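Local coordinates for protein DNA-(apurinic or apyrimidinic site) endonuclease 2 (Xenopus laevis, PDB 6WCD) that repairs DNA as a metal-dependent nuclease, incising the backbone weakly at abasic sites and degrading strands exonucleolytically from the 3' end, at residues S54-S59 with G67-C72; G94-Y99 with E169-N174; G100-F105 with Y161-T166; S289-E294 with C301-F306. One frame throughout, in Å; residues are numbered along the deposited sequence. Where two conformers were deposited one is given.

Interaction 1: residues S54-S59 with G67-C72; sequences SYFSFS and GVATFC
F56 lies flat over A69, whose CB sits 3.4 Å from the ring centroid and almost on the ring normal, a CH-pi contact at the centre of the face. F56 shares this side of the sheet with A69, its CG anti to the carbonyl carbon (chi1 -83°). The same ring reaches F71, F56 CE1 coming 3.8 Å from F71 CZ, the two rings meeting obliquely, their planes 77° apart. S54 CB lies over one face of F71, toward the rim, 3.5 Å from F71 CD2. An alanine in place of F56 would probably leave the A69 methyl without its aromatic cover and F71 CZ without the F56 ring beside it. Behind stands an antiparallel beta hairpin, Y55 pairing with T70 and S57 with V68 through reciprocal backbone hydrogen bonds; T70 N to Y55 O spans 2.9 Å. On the other face S57 CB meets V68 CG2 at 3.8 Å, the S57 hydroxyl bonds E83 and that of T70 bonds N140; V68 also lies close to Y142, probably an active-site residue. F71 packs on L18 and L22 of helix 18-25, V68 and T70 turn to strand 119-127, and strand 68-72 lies between border strand 53-57 and strand 29-33.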
loop_
_atom_site.group_PDB
_atom_site.type_symbol
_atom_site.label_atom_id
_atom_site.label_comp_id
_atom_site.label_asym_id
_atom_site.label_seq_id
_atom_site.Cartn_x
_atom_site.Cartn_y
_atom_site.Cartn_z
ATOM N N SER A 54 -3.186 -9.302 -11.224
ATOM C CA SER A 54 -3.362 -8.067 -10.475
ATOM C C SER A 54 -4.715 -7.960 -9.813
ATOM O O SER A 54 -5.690 -8.563 -10.237
ATOM C CB SER A 54 -3.147 -6.855 -11.366
ATOM O OG SER A 54 -4.186 -6.748 -12.370
ATOM N N TYR A 55 -4.735 -7.114 -8.783
ATOM C CA TYR A 55 -5.845 -6.940 -7.834
ATOM C C TYR A 55 -6.000 -5.457 -7.576
ATOM O O TYR A 55 -5.125 -4.834 -6.992
ATOM C CB TYR A 55 -5.575 -7.721 -6.531
ATOM C CG TYR A 55 -5.221 -9.159 -6.856
ATOM C CD1 TYR A 55 -6.226 -10.125 -6.985
ATOM C CD2 TYR A 55 -3.907 -9.515 -7.196
ATOM C CE1 TYR A 55 -5.952 -11.412 -7.432
ATOM C CE2 TYR A 55 -3.619 -10.781 -7.652
ATOM C CZ TYR A 55 -4.649 -11.728 -7.763
ATOM O OH TYR A 55 -4.414 -12.994 -8.236
ATOM N N PHE A 56 -7.120 -4.908 -8.005
ATOM C CA PHE A 56 -7.380 -3.466 -7.934
ATOM C C PHE A 56 -8.487 -3.203 -6.938
ATOM O O PHE A 56 -9.447 -3.993 -6.830
ATOM C CB PHE A 56 -7.828 -2.886 -9.285
ATOM C CG PHE A 56 -6.715 -2.546 -10.228
ATOM C CD1 PHE A 56 -5.865 -3.474 -10.722
ATOM C CD2 PHE A 56 -6.573 -1.241 -10.644
ATOM C CE1 PHE A 56 -4.829 -3.129 -11.602
ATOM C CE2 PHE A 56 -5.577 -0.881 -11.503
ATOM C CZ PHE A 56 -4.715 -1.841 -12.030
ATOM N N SER A 57 -8.425 -2.053 -6.311
ATOM C CA SER A 57 -9.599 -1.447 -5.702
ATOM C C SER A 57 -9.874 -0.176 -6.467
ATOM O O SER A 57 -9.014 0.677 -6.598
ATOM C CB SER A 57 -9.378 -1.164 -4.222
ATOM O OG SER A 57 -10.606 -0.628 -3.654
ATOM N N PHE A 58 -11.066 -0.095 -7.017
ATOM C CA PHE A 58 -11.513 1.036 -7.808
ATOM C C PHE A 58 -12.389 1.971 -6.991
ATOM O O PHE A 58 -13.318 1.517 -6.310
ATOM C CB PHE A 58 -12.340 0.525 -8.975
ATOM C CG PHE A 58 -11.659 -0.458 -9.844
ATOM C CD1 PHE A 58 -10.720 -0.072 -10.761
ATOM C CD2 PHE A 58 -12.033 -1.797 -9.814
ATOM C CE1 PHE A 58 -10.117 -0.954 -11.617
ATOM C CE2 PHE A 58 -11.422 -2.739 -10.641
ATOM C CZ PHE A 58 -10.486 -2.315 -11.579
ATOM N N SER A 59 -12.144 3.264 -7.114
ATOM C CA SER A 59 -13.016 4.222 -6.466
ATOM C C SER A 59 -14.420 4.109 -7.032
ATOM O O SER A 59 -14.617 3.967 -8.240
ATOM C CB SER A 59 -12.518 5.608 -6.693
ATOM O OG SER A 59 -13.480 6.564 -6.308
ATOM N N GLY A 67 -7.561 5.021 -6.129
ATOM C CA GLY A 67 -7.289 3.707 -6.645
ATOM C C GLY A 67 -5.985 3.116 -6.199
ATOM O O GLY A 67 -4.948 3.791 -6.127
ATOM N N VAL A 68 -5.998 1.824 -5.905
ATOM C CA VAL A 68 -4.793 1.080 -5.544
ATOM C C VAL A 68 -4.815 -0.239 -6.298
ATOM O O VAL A 68 -5.866 -0.749 -6.705
ATOM C CB VAL A 68 -4.667 0.794 -4.044
ATOM C CG1 VAL A 68 -4.479 2.101 -3.265
ATOM C CG2 VAL A 68 -5.826 -0.001 -3.513
ATOM N N ALA A 69 -3.606 -0.783 -6.548
ATOM C CA ALA A 69 -3.477 -2.030 -7.289
ATOM C C ALA A 69 -2.269 -2.763 -6.764
ATOM O O ALA A 69 -1.220 -2.186 -6.526
ATOM C CB ALA A 69 -3.315 -1.811 -8.788
ATOM N N THR A 70 -2.392 -4.092 -6.649
ATOM C CA THR A 70 -1.278 -4.977 -6.348
ATOM C C THR A 70 -1.078 -5.929 -7.498
ATOM O O THR A 70 -2.027 -6.623 -7.920
ATOM C CB THR A 70 -1.543 -5.723 -5.047
ATOM O OG1 THR A 70 -1.582 -4.764 -4.000
ATOM C CG2 THR A 70 -0.473 -6.748 -4.749
ATOM N N PHE A 71 0.132 -5.915 -8.042
ATOM C CA PHE A 71 0.547 -6.755 -9.149
ATOM C C PHE A 71 1.468 -7.838 -8.608
ATOM O O PHE A 71 2.456 -7.540 -7.953
ATOM C CB PHE A 71 1.282 -5.944 -10.220
ATOM C CG PHE A 71 0.415 -5.052 -11.018
ATOM C CD1 PHE A 71 0.091 -3.791 -10.568
ATOM C CD2 PHE A 71 -0.042 -5.482 -12.226
ATOM C CE1 PHE A 71 -0.783 -2.944 -11.399
ATOM C CE2 PHE A 71 -0.859 -4.704 -13.011
ATOM C CZ PHE A 71 -1.207 -3.456 -12.587
ATOM N N CYS A 72 1.157 -9.078 -8.935
ATOM C CA CYS A 72 1.918 -10.230 -8.478
ATOM C C CYS A 72 2.501 -11.005 -9.656
ATOM O O CYS A 72 1.816 -11.250 -10.638
ATOM C CB CYS A 72 1.003 -11.167 -7.676
ATOM S SG CYS A 72 0.274 -10.409 -6.269
#

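Interaction 2: residues G94-Y99 with E169-N174; sequences GSVGCY and EAILQN
The C-terminal turn of helix 152-173 is met here by the irregular loop that follows strand 80-83, and C98 carries most of the meeting with I171, A170 and N174. C98 points at the helix and divides its contacts. Its CB lies 3.8 Å from I171 CG1, whereas SG, in the conformer given, is set anti to the carbonyl carbon (chi1 -58°) and comes to 3.7 Å from N174 CG, a contact that holds for that copy alone. The carbonyl of C98 rests on the helix as well: O touches A170 CB at 3.4 Å and I171 CG1 at 3.7 Å, so the backbone of the loop, as much as its side chain, lies against the helix. Further along I171, CD1 meets V96 CG1 at 4.2 Å, the two side chains crossing at about a right angle. All of this is van der Waals contact.

In the sandwich architecture of the DNase I-like fold, helices flank the sheets, and this helix covers strands 119-127 and 133-142; the buried I171 bridges the layers, packing inward on L121, T137 and I139 while the loop closes over it from without. Polar bonds hold the loop itself: E82 receives V96 N, G97 N and the hydroxyl of Y99, and R167, one turn before I171 on the helix, binds the carbonyl of G97.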
loop_
_atom_site.group_PDB
_atom_site.type_symbol
_atom_site.label_atom_id
_atom_site.label_comp_id
_atom_site.label_asym_id
_atom_site.label_seq_id
_atom_site.Cartn_x
_atom_site.Cartn_y
_atom_site.Cartn_z
ATOM N N GLY A 94 -12.855 -16.353 -1.573
ATOM C CA GLY A 94 -11.466 -15.973 -1.758
ATOM C C GLY A 94 -11.058 -14.729 -1.015
ATOM O O GLY A 94 -10.050 -14.111 -1.389
ATOM N N SER A 95 -11.778 -14.368 0.040
ATOM C CA SER A 95 -11.524 -13.153 0.813
ATOM C C SER A 95 -10.591 -13.425 2.005
ATOM O O SER A 95 -10.282 -14.564 2.369
ATOM C CB SER A 95 -12.835 -12.563 1.329
ATOM O OG SER A 95 -13.385 -13.405 2.341
ATOM N N VAL A 96 -10.152 -12.336 2.639
ATOM C CA VAL A 96 -9.158 -12.407 3.707
ATOM C C VAL A 96 -9.790 -12.477 5.088
ATOM O O VAL A 96 -9.300 -13.163 5.984
ATOM C CB VAL A 96 -8.245 -11.177 3.601
ATOM C CG1 VAL A 96 -7.374 -11.062 4.822
ATOM C CG2 VAL A 96 -7.444 -11.234 2.286
ATOM N N GLY A 97 -10.849 -11.706 5.321
ATOM C CA GLY A 97 -11.471 -11.779 6.636
ATOM C C GLY A 97 -10.637 -11.152 7.754
ATOM O O GLY A 97 -9.764 -10.318 7.540
ATOM N N CYS A 98 -10.924 -11.595 8.980
ATOM C CA CYS A 98 -10.285 -11.077 10.198
ATOM C C CYS A 98 -10.461 -9.557 10.302
ATOM O O CYS A 98 -9.518 -8.790 10.210
ATOM C CB CYS A 98 -8.780 -11.382 10.235
ATOM S SG CYS A 98 -8.392 -13.127 10.138
ATOM N N TYR A 99 -11.714 -9.149 10.509
ATOM C CA TYR A 99 -12.054 -7.721 10.434
ATOM C C TYR A 99 -11.737 -6.916 11.697
ATOM O O TYR A 99 -11.499 -5.698 11.599
ATOM C CB TYR A 99 -13.526 -7.614 10.075
ATOM C CG TYR A 99 -13.780 -8.154 8.690
ATOM C CD1 TYR A 99 -13.255 -7.527 7.584
ATOM C CD2 TYR A 99 -14.482 -9.306 8.498
ATOM C CE1 TYR A 99 -13.462 -8.042 6.310
ATOM C CE2 TYR A 99 -14.696 -9.823 7.223
ATOM C CZ TYR A 99 -14.187 -9.182 6.141
ATOM O OH TYR A 99 -14.389 -9.710 4.872
ATOM N N GLU A 169 -4.193 -5.185 12.836
ATOM C CA GLU A 169 -3.950 -5.898 14.094
ATOM C C GLU A 169 -4.821 -7.139 14.205
ATOM O O GLU A 169 -4.377 -8.162 14.771
ATOM C CB GLU A 169 -4.133 -4.941 15.273
ATOM C CG GLU A 169 -3.037 -3.887 15.256
ATOM C CD GLU A 169 -3.071 -2.943 16.437
ATOM O OE1 GLU A 169 -3.955 -3.066 17.332
ATOM O OE2 GLU A 169 -2.197 -2.067 16.463
ATOM N N ALA A 170 -6.025 -7.121 13.637
ATOM C CA ALA A 170 -6.863 -8.312 13.726
ATOM C C ALA A 170 -6.311 -9.424 12.847
ATOM O O ALA A 170 -6.291 -10.596 13.263
ATOM C CB ALA A 170 -8.297 -8.003 13.308
ATOM N N ILE A 171 -5.820 -9.077 11.669
ATOM C CA ILE A 171 -5.202 -10.111 10.822
ATOM C C ILE A 171 -3.986 -10.664 11.538
ATOM O O ILE A 171 -3.775 -11.883 11.593
ATOM C CB ILE A 171 -4.847 -9.535 9.441
ATOM C CG1 ILE A 171 -6.131 -9.146 8.712
ATOM C CG2 ILE A 171 -4.010 -10.525 8.639
ATOM C CD1 ILE A 171 -5.893 -8.218 7.488
ATOM N N LEU A 172 -3.180 -9.788 12.139
ATOM C CA LEU A 172 -1.954 -10.225 12.808
ATOM C C LEU A 172 -2.270 -11.123 13.987
ATOM O O LEU A 172 -1.594 -12.138 14.212
ATOM C CB LEU A 172 -1.141 -9.020 13.246
ATOM C CG LEU A 172 0.205 -9.271 13.902
ATOM C CD1 LEU A 172 1.104 -9.876 12.821
ATOM C CD2 LEU A 172 0.773 -7.972 14.487
ATOM N N GLN A 173 -3.347 -10.805 14.724
ATOM C CA GLN A 173 -3.740 -11.626 15.858
ATOM C C GLN A 173 -4.137 -13.038 15.435
ATOM O O GLN A 173 -4.008 -13.986 16.242
ATOM C CB GLN A 173 -4.882 -10.920 16.601
ATOM C CG GLN A 173 -5.426 -11.680 17.824
ATOM C CD GLN A 173 -4.367 -11.885 18.890
ATOM O OE1 GLN A 173 -3.362 -11.174 18.931
ATOM N NE2 GLN A 173 -4.582 -12.869 19.752
ATOM N N ASN A 174 -4.569 -13.227 14.197
ATOM C CA ASN A 174 -4.961 -14.543 13.696
ATOM C C ASN A 174 -3.755 -15.429 13.397
ATOM O O ASN A 174 -3.948 -16.629 13.158
ATOM C CB ASN A 174 -5.843 -14.379 12.454
ATOM C CG ASN A 174 -6.606 -15.635 12.103
ATOM O OD1 ASN A 174 -6.471 -16.171 11.005
ATOM N ND2 ASN A 174 -7.420 -16.112 13.043
#

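Interaction 3: residues G100-F105 with Y161-T166; sequences GNTEQF and YHLLQT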
loop_
_atom_site.group_PDB
_atom_site.type_symbol
_atom_site.label_atom_id
_atom_site.label_comp_id
_atom_site.label_asym_id
_atom_site.label_seq_id
_atom_site.Cartn_x
_atom_site.Cartn_y
_atom_site.Cartn_z
ATOM N N GLY A 100 -11.723 -7.529 12.854
ATOM C CA GLY A 100 -11.585 -6.818 14.102
ATOM C C GLY A 100 -12.903 -6.161 14.519
ATOM O O GLY A 100 -13.929 -6.227 13.838
ATOM N N ASN A 101 -12.850 -5.526 15.679
ATOM C CA ASN A 101 -14.029 -4.970 16.314
ATOM C C ASN A 101 -14.254 -3.566 15.768
ATOM O O ASN A 101 -13.465 -2.658 16.027
ATOM C CB ASN A 101 -13.849 -4.963 17.830
ATOM C CG ASN A 101 -15.059 -4.420 18.549
ATOM O OD1 ASN A 101 -15.820 -3.667 17.985
ATOM N ND2 ASN A 101 -15.254 -4.829 19.797
ATOM N N THR A 102 -15.330 -3.383 15.006
ATOM C CA THR A 102 -15.613 -2.059 14.447
ATOM C C THR A 102 -16.865 -1.454 15.069
ATOM O O THR A 102 -17.553 -0.654 14.436
ATOM C CB THR A 102 -15.704 -2.089 12.914
ATOM O OG1 THR A 102 -16.698 -3.036 12.510
ATOM C CG2 THR A 102 -14.378 -2.480 12.306
ATOM N N GLU A 103 -17.158 -1.806 16.332
ATOM C CA GLU A 103 -18.322 -1.286 17.042
ATOM C C GLU A 103 -18.405 0.234 17.013
ATOM O O GLU A 103 -19.497 0.794 17.032
ATOM C CB GLU A 103 -18.271 -1.772 18.501
ATOM C CG GLU A 103 -19.594 -1.811 19.226
ATOM C CD GLU A 103 -19.502 -2.640 20.499
ATOM O OE1 GLU A 103 -18.371 -2.824 21.003
ATOM O OE2 GLU A 103 -20.550 -3.122 20.982
ATOM N N GLN A 104 -17.264 0.899 16.983
ATOM C CA GLN A 104 -17.238 2.362 16.999
ATOM C C GLN A 104 -17.601 2.983 15.662
ATOM O O GLN A 104 -17.730 4.202 15.591
ATOM C CB GLN A 104 -15.839 2.876 17.352
ATOM C CG GLN A 104 -15.295 2.450 18.686
ATOM C CD GLN A 104 -13.787 2.254 18.636
ATOM O OE1 GLN A 104 -13.213 2.020 17.569
ATOM N NE2 GLN A 104 -13.139 2.353 19.790
ATOM N N PHE A 105 -17.749 2.195 14.604
ATOM C CA PHE A 105 -18.106 2.699 13.278
ATOM C C PHE A 105 -19.521 2.276 12.841
ATOM O O PHE A 105 -19.812 1.071 12.739
ATOM C CB PHE A 105 -17.135 2.136 12.219
ATOM C CG PHE A 105 -15.674 2.422 12.453
ATOM C CD1 PHE A 105 -14.913 1.650 13.281
ATOM C CD2 PHE A 105 -15.028 3.423 11.700
ATOM C CE1 PHE A 105 -13.531 1.891 13.429
ATOM C CE2 PHE A 105 -13.703 3.682 11.875
ATOM C CZ PHE A 105 -12.946 2.927 12.707
ATOM N N TYR A 161 -7.275 5.881 9.363
ATOM C CA TYR A 161 -6.170 5.351 10.133
ATOM C C TYR A 161 -6.645 4.394 11.224
ATOM O O TYR A 161 -6.034 3.334 11.412
ATOM C CB TYR A 161 -5.421 6.488 10.786
ATOM C CG TYR A 161 -4.523 7.331 9.911
ATOM C CD1 TYR A 161 -3.969 6.863 8.753
ATOM C CD2 TYR A 161 -4.145 8.588 10.345
ATOM C CE1 TYR A 161 -3.077 7.664 8.012
ATOM C CE2 TYR A 161 -3.241 9.383 9.611
ATOM C CZ TYR A 161 -2.712 8.887 8.454
ATOM O OH TYR A 161 -1.778 9.703 7.751
ATOM N N HIS A 162 -7.736 4.743 11.911
ATOM C CA HIS A 162 -8.207 3.866 12.981
ATOM C C HIS A 162 -8.731 2.562 12.399
ATOM O O HIS A 162 -8.450 1.480 12.938
ATOM C CB HIS A 162 -9.293 4.597 13.770
ATOM C CG HIS A 162 -9.795 3.852 14.961
ATOM N ND1 HIS A 162 -8.964 3.358 15.940
ATOM C CD2 HIS A 162 -11.059 3.571 15.362
ATOM C CE1 HIS A 162 -9.692 2.769 16.877
ATOM N NE2 HIS A 162 -10.965 2.883 16.548
ATOM N N LEU A 163 -9.419 2.626 11.277
ATOM C CA LEU A 163 -9.859 1.385 10.626
ATOM C C LEU A 163 -8.682 0.533 10.145
ATOM O O LEU A 163 -8.703 -0.709 10.266
ATOM C CB LEU A 163 -10.793 1.723 9.453
ATOM C CG LEU A 163 -11.401 0.541 8.666
ATOM C CD1 LEU A 163 -12.260 -0.239 9.621
ATOM C CD2 LEU A 163 -12.217 1.107 7.490
ATOM N N LEU A 164 -7.683 1.147 9.548
ATOM C CA LEU A 164 -6.488 0.435 9.107
ATOM C C LEU A 164 -5.816 -0.271 10.264
ATOM O O LEU A 164 -5.474 -1.454 10.150
ATOM C CB LEU A 164 -5.544 1.437 8.455
ATOM C CG LEU A 164 -4.145 0.918 8.114
ATOM C CD1 LEU A 164 -4.211 -0.242 7.127
ATOM C CD2 LEU A 164 -3.350 2.087 7.522
ATOM N N GLN A 165 -5.638 0.416 11.395
ATOM C CA GLN A 165 -5.051 -0.234 12.568
ATOM C C GLN A 165 -5.889 -1.405 13.024
ATOM O O GLN A 165 -5.354 -2.500 13.336
ATOM C CB GLN A 165 -4.847 0.787 13.685
ATOM C CG GLN A 165 -4.302 0.190 14.928
ATOM C CD GLN A 165 -3.831 1.210 15.903
ATOM O OE1 GLN A 165 -4.147 2.389 15.796
ATOM N NE2 GLN A 165 -3.096 0.746 16.922
ATOM N N THR A 166 -7.193 -1.201 13.117
ATOM C CA THR A 166 -8.083 -2.266 13.573
ATOM C C THR A 166 -7.925 -3.498 12.699
ATOM O O THR A 166 -7.813 -4.626 13.190
ATOM C CB THR A 166 -9.524 -1.766 13.555
ATOM O OG1 THR A 166 -9.684 -0.702 14.502
ATOM C CG2 THR A 166 -10.487 -2.880 13.988
#
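A type I beta turn from T102 to F105, entered through an Asx turn at N101, presses against the outer side of helix 152-173, where Q104 and F105 meet H162. The one hydrogen bond between the segments runs from H162 NE2 to Q104 OE1 at 2.6 Å, with the acceptor in the plane of the imidazole and a nearly straight N-H...O angle of 165°. The amide plane of Q104 is turned 40° from the ring, and its side chain meets that of H162 at about a right angle. H162 CG is anti to the backbone N (chi1 -176°); NE2 and CD2 are the ring atoms nearest the turn. Next to this bond, F105 CZ comes 3.3 Å from H162 CD2; the two rings touch rim to rim, neither lying over the other. L163 CD1 lies over a face of the phenyl ring, and CZ reaches L163 CB at 4.1 Å.

Beyond the aromatic pair, T166 CG2 lies 3.6 Å from N101 O and 4.1 Å from G100 CA. A side chain at G100 would run into that methyl, and the backbone angles there also call for glycine. The T166 hydroxyl donates back to H162 O, which the backbone N of T166 approaches from the opposite face of the carbonyl plane. The turn itself is closed by F105 N bonding T102 O, and N101 OD1 accepts from E103 N at 2.8 Å. F105 makes a cation-pi contact with R159, and together with L163 it packs on L110 and L113 of helix 107-114, joining that helix to helix 152-173.

Interaction 4: residues S289-E294 with C301-F306; sequences SVIMPE and CPVKAF
M292 and C301 fill the turn end of an antiparallel beta hairpin, formed by strands 286-291 and 303-307, at the border of the six-stranded sheet; M292 O lies 3.4 Å from C301 CB. The tight part is buried around the methionine sulfur: M292 SD lies 3.8 Å from P302 CB and equally far from K304 CB, its chain crossing the proline at about a right angle. The bend at chi3 (78°) turns CE toward K304 CD. An alanine in place of M292 would probably open a gap between the proline ring and the lysine chain, which would lose the sulfur that fills the space between them. The backbone carries the pairing onward past the strand, M292 N donating to P302 O at 2.9 Å, after the reciprocal bonds of V290 with K304.

K304 runs extended away from the hairpin, and its NZ bonds the carbonyl oxygens of L25 and D26. On the face shared by I291, V303 and A305, the side chains of I291, in the conformer given, and V303 lie side by side, I291 CD1 to V303 CG1 3.8 Å, and V303 comes close to D273, a residue probably important for catalysis. The looser parts lie at the two ends. The exposed P293 offers little more than its CA to C301 SG, at 3.8 Å, while at the far end V290 CG2 meets F306 CE1 in the plane of the ring at its edge, 4.0 Å away.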
loop_
_atom_site.group_PDB
_atom_site.type_symbol
_atom_site.label_atom_id
_atom_site.label_comp_id
_atom_site.label_asym_id
_atom_site.label_seq_id
_atom_site.Cartn_x
_atom_site.Cartn_y
_atom_site.Cartn_z
ATOM N N SER A 289 15.454 -2.457 3.371
ATOM C CA SER A 289 14.323 -1.641 2.955
ATOM C C SER A 289 14.914 -0.315 2.545
ATOM O O SER A 289 15.669 0.263 3.332
ATOM C CB SER A 289 13.339 -1.486 4.101
ATOM O OG SER A 289 12.229 -0.728 3.719
ATOM N N VAL A 290 14.618 0.144 1.333
ATOM C CA VAL A 290 15.299 1.254 0.709
ATOM C C VAL A 290 14.291 2.178 0.023
ATOM O O VAL A 290 13.106 1.846 -0.181
ATOM C CB VAL A 290 16.347 0.794 -0.328
ATOM C CG1 VAL A 290 17.359 -0.204 0.305
ATOM C CG2 VAL A 290 15.687 0.170 -1.502
ATOM N N ILE A 291 14.804 3.331 -0.376
ATOM C CA ILE A 291 14.135 4.309 -1.235
ATOM C C ILE A 291 14.736 4.138 -2.626
ATOM O O ILE A 291 15.925 3.859 -2.771
ATOM C CB ILE A 291 14.348 5.761 -0.747
ATOM C CG1 ILE A 291 14.299 5.866 0.773
ATOM C CG2 ILE A 291 13.336 6.704 -1.408
ATOM C CD1 ILE A 291 12.956 5.516 1.348
ATOM N N MET A 292 13.939 4.346 -3.672
ATOM C CA MET A 292 14.391 4.277 -5.073
ATOM C C MET A 292 14.263 5.641 -5.765
ATOM O O MET A 292 13.426 5.838 -6.650
ATOM C CB MET A 292 13.556 3.224 -5.817
ATOM C CG MET A 292 13.526 1.813 -5.229
ATOM S SD MET A 292 12.519 0.666 -6.220
ATOM C CE MET A 292 13.689 0.346 -7.547
ATOM N N PRO A 293 15.084 6.626 -5.379
ATOM C CA PRO A 293 14.885 7.981 -5.901
ATOM C C PRO A 293 15.231 8.108 -7.378
ATOM O O PRO A 293 14.897 9.157 -7.977
ATOM C CB PRO A 293 15.832 8.823 -5.033
ATOM C CG PRO A 293 16.815 7.937 -4.573
ATOM C CD PRO A 293 16.156 6.571 -4.393
ATOM N N GLU A 294 15.874 7.094 -7.955
ATOM C CA GLU A 294 16.213 7.112 -9.365
ATOM C C GLU A 294 15.040 6.873 -10.282
ATOM O O GLU A 294 15.156 7.132 -11.497
ATOM C CB GLU A 294 17.300 6.053 -9.669
ATOM C CG GLU A 294 16.859 4.567 -9.614
ATOM C CD GLU A 294 16.695 3.964 -8.212
ATOM O OE1 GLU A 294 16.911 4.660 -7.207
ATOM O OE2 GLU A 294 16.367 2.743 -8.142
ATOM N N CYS A 301 8.621 8.789 -5.434
ATOM C CA CYS A 301 9.430 7.667 -5.901
ATOM C C CYS A 301 9.066 6.403 -5.140
ATOM O O CYS A 301 8.449 6.461 -4.082
ATOM C CB CYS A 301 10.926 7.939 -5.776
ATOM S SG CYS A 301 11.562 8.007 -4.118
ATOM N N PRO A 302 9.418 5.234 -5.655
ATOM C CA PRO A 302 9.096 3.996 -4.956
ATOM C C PRO A 302 9.949 3.761 -3.717
ATOM O O PRO A 302 11.033 4.337 -3.530
ATOM C CB PRO A 302 9.425 2.903 -5.987
ATOM C CG PRO A 302 9.547 3.617 -7.286
ATOM C CD PRO A 302 10.063 5.000 -6.934
ATOM N N VAL A 303 9.451 2.843 -2.898
ATOM C CA VAL A 303 10.207 2.212 -1.820
ATOM C C VAL A 303 10.189 0.698 -2.054
ATOM O O VAL A 303 9.291 0.160 -2.703
ATOM C CB VAL A 303 9.662 2.571 -0.441
ATOM C CG1 VAL A 303 9.769 4.085 -0.227
ATOM C CG2 VAL A 303 8.190 2.202 -0.284
ATOM N N LYS A 304 11.240 0.017 -1.602
ATOM C CA LYS A 304 11.416 -1.397 -1.929
ATOM C C LYS A 304 11.987 -2.139 -0.737
ATOM O O LYS A 304 12.915 -1.665 -0.080
ATOM C CB LYS A 304 12.326 -1.542 -3.154
ATOM C CG LYS A 304 12.526 -2.962 -3.655
ATOM C CD LYS A 304 13.214 -2.945 -5.034
ATOM C CE LYS A 304 13.370 -4.322 -5.538
ATOM N NZ LYS A 304 13.988 -4.189 -6.912
ATOM N N ALA A 305 11.454 -3.326 -0.472
ATOM C CA ALA A 305 11.995 -4.203 0.544
ATOM C C ALA A 305 12.468 -5.515 -0.060
ATOM O O ALA A 305 11.907 -6.008 -1.061
ATOM C CB ALA A 305 10.992 -4.495 1.627
ATOM N N PHE A 306 13.472 -6.067 0.598
ATOM C CA PHE A 306 14.188 -7.285 0.184
ATOM C C PHE A 306 14.025 -8.237 1.352
ATOM O O PHE A 306 14.374 -7.897 2.484
ATOM C CB PHE A 306 15.674 -7.004 -0.087
ATOM C CG PHE A 306 15.906 -5.995 -1.196
ATOM C CD1 PHE A 306 15.829 -4.629 -0.946
ATOM C CD2 PHE A 306 16.248 -6.396 -2.475
ATOM C CE1 PHE A 306 16.026 -3.743 -1.969
ATOM C CE2 PHE A 306 16.482 -5.495 -3.467
ATOM C CZ PHE A 306 16.369 -4.138 -3.183
#

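In the fold
The four contacts follow one another along the chain except that interaction 3 is nested within the loop closed by interaction 2. Interactions 1 and 4 are hairpins at the two borders of the same six-stranded sheet, their centres about 20 Å apart, with strands 29-33 and 2-7 between them. Interactions 2 and 3 share helix 152-173, touch through A170 and G100, and have centres about 12 Å apart. That pair lies across the chain's centre from interaction 4, whose centre is about 29 Å from that of interaction 3. Both hairpins come close to residues that are probably catalytic, Y142 at interaction 1 and D273 at interaction 4, while one long loop is fastened twice to a flanking helix away from the annotated sites.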